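PDB 6UY4: dihydroorotate dehydrogenase from Schistosoma mansoni, which probably catalyses the FMN-dependent oxidation of (S)-dihydroorotate to orotate with a quinone as electron acceptor, a step of de novo pyrimidine synthesis. Local coordinates for residues L259-S271 / V318-V331. Numbering follows the deposited sequence.
With FMN (flavin mononucleotide), chain G.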
loop_
_atom_site.group_PDB
_atom_site.type_symbol
_atom_site.label_atom_id
_atom_site.label_comp_id
_atom_site.label_asym_id
_atom_site.label_seq_id
_atom_site.Cartn_x
_atom_site.Cartn_y
_atom_site.Cartn_z
ATOM N N LEU A 259 -4.881 2.371 20.153
ATOM C CA LEU A 259 -4.119 3.121 21.140
ATOM C C LEU A 259 -4.276 2.598 22.560
ATOM O O LEU A 259 -3.595 3.100 23.462
ATOM C CB LEU A 259 -4.514 4.605 21.103
ATOM C CG LEU A 259 -4.182 5.365 19.817
ATOM C CD1 LEU A 259 -4.518 6.839 19.968
ATOM C CD2 LEU A 259 -2.721 5.179 19.439
ATOM N N ASP A 260 -5.146 1.619 22.789
ATOM C CA ASP A 260 -5.308 1.065 24.125
ATOM C C ASP A 260 -4.026 0.363 24.559
ATOM O O ASP A 260 -3.363 -0.302 23.759
ATOM C CB ASP A 260 -6.485 0.091 24.161
ATOM C CG ASP A 260 -6.777 -0.418 25.558
ATOM O OD1 ASP A 260 -7.131 0.404 26.429
ATOM O OD2 ASP A 260 -6.652 -1.639 25.785
ATOM N N SER A 261 -3.678 0.519 25.839
ATOM C CA SER A 261 -2.411 -0.012 26.334
ATOM C C SER A 261 -2.326 -1.525 26.174
ATOM O O SER A 261 -1.234 -2.064 25.964
ATOM C CB SER A 261 -2.214 0.379 27.799
ATOM O OG SER A 261 -3.278 -0.098 28.603
ATOM N N LYS A 262 -3.459 -2.227 26.263
ATOM C CA LYS A 262 -3.437 -3.677 26.114
ATOM C C LYS A 262 -3.270 -4.108 24.661
ATOM O O LYS A 262 -2.787 -5.217 24.410
ATOM C CB LYS A 262 -4.714 -4.287 26.696
ATOM C CG LYS A 262 -4.871 -4.080 28.193
ATOM N N THR A 263 -3.659 -3.267 23.704
ATOM C CA THR A 263 -3.563 -3.590 22.281
ATOM C C THR A 263 -3.014 -2.394 21.508
ATOM O O THR A 263 -3.588 -1.947 20.516
ATOM C CB THR A 263 -4.918 -4.016 21.717
ATOM O OG1 THR A 263 -5.914 -3.053 22.084
ATOM C CG2 THR A 263 -5.318 -5.389 22.245
ATOM N N ARG A 264 -1.880 -1.863 21.959
ATOM C CA ARG A 264 -1.288 -0.679 21.349
ATOM C C ARG A 264 -0.396 -1.087 20.182
ATOM O O ARG A 264 0.569 -1.837 20.363
ATOM C CB ARG A 264 -0.489 0.122 22.374
ATOM C CG ARG A 264 0.139 1.375 21.795
ATOM C CD ARG A 264 0.796 2.220 22.867
ATOM N NE ARG A 264 1.347 3.452 22.311
ATOM C CZ ARG A 264 0.645 4.564 22.125
ATOM N NH1 ARG A 264 -0.641 4.601 22.450
ATOM N NH2 ARG A 264 1.227 5.639 21.611
ATOM N N ILE A 265 -0.714 -0.583 18.992
ATOM C CA ILE A 265 0.102 -0.825 17.807
ATOM C C ILE A 265 1.154 0.270 17.703
ATOM O O ILE A 265 1.292 1.105 18.604
ATOM C CB ILE A 265 -0.760 -0.886 16.535
ATOM C CG1 ILE A 265 -1.439 0.461 16.288
ATOM C CG2 ILE A 265 -1.790 -1.999 16.644
ATOM C CD1 ILE A 265 -2.188 0.528 14.985
ATOM N N ASP A 266 1.898 0.283 16.595
ATOM C CA ASP A 266 3.017 1.197 16.427
ATOM C C ASP A 266 2.783 2.283 15.388
ATOM O O ASP A 266 3.533 3.263 15.369
ATOM C CB ASP A 266 4.284 0.415 16.052
ATOM C CG ASP A 266 4.692 -0.576 17.123
ATOM O OD1 ASP A 266 4.913 -0.148 18.274
ATOM O OD2 ASP A 266 4.773 -1.784 16.818
ATOM N N GLY A 267 1.778 2.138 14.535
ATOM C CA GLY A 267 1.515 3.136 13.515
ATOM C C GLY A 267 0.348 2.701 12.660
ATOM O O GLY A 267 -0.118 1.559 12.736
ATOM N N MET A 268 -0.123 3.634 11.838
ATOM C CA MET A 268 -1.264 3.393 10.970
ATOM C C MET A 268 -0.962 3.892 9.565
ATOM O O MET A 268 -0.134 4.783 9.358
ATOM C CB MET A 268 -2.533 4.069 11.503
ATOM C CG MET A 268 -3.032 3.500 12.819
ATOM S SD MET A 268 -4.570 4.267 13.361
ATOM C CE MET A 268 -5.621 3.930 11.951
ATOM N N ILE A 269 -1.659 3.304 8.597
ATOM C CA ILE A 269 -1.523 3.649 7.186
ATOM C C ILE A 269 -2.889 4.090 6.683
ATOM O O ILE A 269 -3.860 3.325 6.753
ATOM C CB ILE A 269 -0.985 2.470 6.360
ATOM C CG1 ILE A 269 0.439 2.120 6.798
ATOM C CG2 ILE A 269 -1.024 2.797 4.880
ATOM C CD1 ILE A 269 1.051 0.972 6.026
ATOM N N ILE A 270 -2.967 5.321 6.182
ATOM C CA ILE A 270 -4.214 5.910 5.703
ATOM C C ILE A 270 -3.959 6.445 4.300
ATOM O O ILE A 270 -3.196 7.404 4.129
ATOM C CB ILE A 270 -4.723 7.030 6.626
ATOM C CG1 ILE A 270 -4.889 6.525 8.062
ATOM C CG2 ILE A 270 -6.035 7.593 6.108
ATOM C CD1 ILE A 270 -3.692 6.790 8.955
ATOM N N SER A 271 -4.593 5.840 3.294
ATOM C CA SER A 271 -5.510 4.716 3.468
ATOM C C SER A 271 -5.419 3.765 2.279
ATOM O O SER A 271 -4.470 3.825 1.496
ATOM C CB SER A 271 -6.951 5.208 3.623
ATOM O OG SER A 271 -7.364 5.934 2.478
ATOM N N VAL A 318 -7.703 10.996 11.478
ATOM C CA VAL A 318 -7.015 10.028 12.330
ATOM C C VAL A 318 -5.889 10.698 13.105
ATOM O O VAL A 318 -5.680 10.418 14.292
ATOM C CB VAL A 318 -6.500 8.847 11.485
ATOM C CG1 VAL A 318 -5.664 7.902 12.334
ATOM C CG2 VAL A 318 -7.666 8.106 10.848
ATOM N N SER A 319 -5.149 11.599 12.452
ATOM C CA SER A 319 -4.071 12.305 13.139
ATOM C C SER A 319 -4.595 13.123 14.311
ATOM O O SER A 319 -3.882 13.317 15.301
ATOM C CB SER A 319 -3.319 13.202 12.157
ATOM O OG SER A 319 -2.200 13.811 12.778
ATOM N N ALA A 320 -5.837 13.604 14.224
ATOM C CA ALA A 320 -6.428 14.338 15.337
ATOM C C ALA A 320 -6.887 13.399 16.445
ATOM O O ALA A 320 -6.782 13.735 17.630
ATOM C CB ALA A 320 -7.596 15.191 14.843
ATOM N N LEU A 321 -7.394 12.219 16.081
ATOM C CA LEU A 321 -7.874 11.278 17.089
ATOM C C LEU A 321 -6.718 10.652 17.859
ATOM O O LEU A 321 -6.836 10.391 19.062
ATOM C CB LEU A 321 -8.729 10.196 16.430
ATOM C CG LEU A 321 -9.958 10.694 15.667
ATOM C CD1 LEU A 321 -10.712 9.531 15.040
ATOM C CD2 LEU A 321 -10.865 11.498 16.585
ATOM N N THR A 322 -5.594 10.398 17.187
ATOM C CA THR A 322 -4.428 9.832 17.849
ATOM C C THR A 322 -3.624 10.866 18.623
ATOM O O THR A 322 -2.732 10.483 19.388
ATOM C CB THR A 322 -3.507 9.153 16.831
ATOM O OG1 THR A 322 -2.990 10.135 15.924
ATOM C CG2 THR A 322 -4.263 8.090 16.049
ATOM N N LYS A 323 -3.914 12.157 18.440
ATOM C CA LYS A 323 -3.139 13.243 19.043
ATOM C C LYS A 323 -1.662 13.159 18.667
ATOM O O LYS A 323 -0.791 13.601 19.420
ATOM C CB LYS A 323 -3.311 13.274 20.565
ATOM C CG LYS A 323 -4.675 13.769 21.019
ATOM C CD LYS A 323 -4.824 13.709 22.531
ATOM C CE LYS A 323 -4.883 12.275 23.025
ATOM N NZ LYS A 323 -5.154 12.206 24.486
ATOM N N GLY A 324 -1.371 12.595 17.495
ATOM C CA GLY A 324 -0.003 12.463 17.039
ATOM C C GLY A 324 0.842 11.488 17.825
ATOM O O GLY A 324 2.067 11.622 17.844
ATOM N N ALA A 325 0.222 10.498 18.470
ATOM C CA ALA A 325 0.973 9.584 19.324
ATOM C C ALA A 325 1.757 8.557 18.514
ATOM O O ALA A 325 2.864 8.172 18.908
ATOM C CB ALA A 325 0.030 8.883 20.299
ATOM N N ILE A 326 1.210 8.101 17.392
ATOM C CA ILE A 326 1.861 7.069 16.588
ATOM C C ILE A 326 2.135 7.603 15.186
ATOM O O ILE A 326 1.382 8.453 14.689
ATOM C CB ILE A 326 1.015 5.787 16.539
ATOM C CG1 ILE A 326 -0.396 6.088 16.029
ATOM C CG2 ILE A 326 0.962 5.130 17.912
ATOM C CD1 ILE A 326 -1.275 4.860 15.903
ATOM N N PRO A 327 3.201 7.152 14.526
ATOM C CA PRO A 327 3.469 7.606 13.156
ATOM C C PRO A 327 2.372 7.173 12.195
ATOM O O PRO A 327 1.721 6.142 12.375
ATOM C CB PRO A 327 4.803 6.933 12.814
ATOM C CG PRO A 327 5.435 6.647 14.134
ATOM C CD PRO A 327 4.304 6.337 15.064
ATOM N N LEU A 328 2.175 7.982 11.157
ATOM C CA LEU A 328 1.169 7.723 10.139
ATOM C C LEU A 328 1.814 7.741 8.762
ATOM O O LEU A 328 2.780 8.468 8.518
ATOM C CB LEU A 328 0.036 8.754 10.198
ATOM C CG LEU A 328 -0.694 8.868 11.536
ATOM C CD1 LEU A 328 -1.755 9.952 11.466
ATOM C CD2 LEU A 328 -1.311 7.535 11.922
ATOM N N ILE A 329 1.266 6.931 7.860
ATOM C CA ILE A 329 1.735 6.842 6.483
ATOM C C ILE A 329 0.584 7.262 5.580
ATOM O O ILE A 329 -0.407 6.532 5.443
ATOM C CB ILE A 329 2.232 5.434 6.131
ATOM C CG1 ILE A 329 3.415 5.049 7.021
ATOM C CG2 ILE A 329 2.620 5.360 4.664
ATOM C CD1 ILE A 329 4.044 3.716 6.660
ATOM N N GLY A 330 0.708 8.437 4.970
ATOM C CA GLY A 330 -0.311 8.924 4.061
ATOM C C GLY A 330 -0.203 8.307 2.683
ATOM O O GLY A 330 0.811 8.472 1.998
ATOM N N VAL A 331 -1.238 7.583 2.265
ATOM C CA VAL A 331 -1.255 6.909 0.975
ATOM C C VAL A 331 -2.556 7.254 0.265
ATOM O O VAL A 331 -3.611 7.367 0.900
ATOM C CB VAL A 331 -1.112 5.378 1.121
ATOM C CG1 VAL A 331 -0.707 4.753 -0.201
ATOM C CG2 VAL A 331 -0.103 5.029 2.204
HETATM N N1 FMN G . -3.147 -2.479 -0.736
HETATM C C2 FMN G . -2.835 -3.464 0.181
HETATM O O2 FMN G . -2.772 -3.191 1.378
HETATM N N3 FMN G . -2.592 -4.754 -0.242
HETATM C C4 FMN G . -2.661 -5.068 -1.584
HETATM O O4 FMN G . -2.445 -6.219 -1.960
HETATM C C4A FMN G . -2.975 -4.081 -2.510
HETATM N N5 FMN G . -3.047 -4.389 -3.852
HETATM C C5A FMN G . -3.355 -3.407 -4.771
HETATM C C6 FMN G . -3.422 -3.725 -6.123
HETATM C C7 FMN G . -3.735 -2.743 -7.055
HETATM C C7M FMN G . -3.808 -3.092 -8.513
HETATM C C8 FMN G . -3.979 -1.439 -6.634
HETATM C C8M FMN G . -4.317 -0.377 -7.638
HETATM C C9 FMN G . -3.912 -1.124 -5.280
HETATM C C9A FMN G . -3.599 -2.104 -4.345
HETATM N N10 FMN G . -3.526 -1.797 -2.997
HETATM C C10 FMN G . -3.218 -2.783 -2.081
HETATM C "C1'" FMN G . -3.789 -0.404 -2.509
HETATM C "C2'" FMN G . -2.509 0.422 -2.532
HETATM O "O2'" FMN G . -1.501 -0.237 -1.799
HETATM C "C3'" FMN G . -2.739 1.798 -1.922
HETATM O "O3'" FMN G . -3.334 1.656 -0.651
HETATM C "C4'" FMN G . -3.624 2.679 -2.797
HETATM O "O4'" FMN G . -3.575 2.260 -4.143
HETATM C "C5'" FMN G . -3.129 4.112 -2.697
HETATM O "O5'" FMN G . -3.735 4.920 -3.674
HETATM P P FMN G . -2.812 5.561 -4.824
HETATM O O1P FMN G . -3.683 6.435 -5.692
HETATM O O2P FMN G . -1.690 6.365 -4.210
HETATM O O3P FMN G . -2.244 4.444 -5.661
#
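Met268 and Leu328 pair across the parallel strands 267-270 and 328-331, joined by alternating backbone hydrogen bonds: Met268 N gives to Pro327 O, and Met268 O takes Ile329 N at 3.0 Å. Ile270 N and Val331 N continue the pattern. Pro327 has no N-H to give, and its ring lies against Asp266 O, so pairing begins at its carbonyl, a strand start proline can fill.

On their face, Leu328 CD2 lies 3.7 Å from Met268 CB, and Ile270 CD1 meets Val318 CG1 of helix 305-321 tip to tip. Unbranched Met268 suits the reach to this helix: extended through chi2 (-177°), it puts SD 3.9 Å from Val318 CG1, and the bend at chi3 (57°) turns CE to the same methyl. Ile326 CD1 fits between Met268 CG and Leu259 CD2, while its CG2 lies over one face of the Arg264 guanidinium.

On the other face Ile269 and Ile329 lie side by side, and Ile269 CG2 touches Val331 CG2 at 3.6 Å.

Further out, Asp266 OD2 accepts from Ile238 N and salt-bridges Arg229. At the C-terminal strand ends, Ser271 O accepts a weak bond from FMN O3' and Val331 CG1 touches C5', the cofactor position characteristic of a TIM barrel.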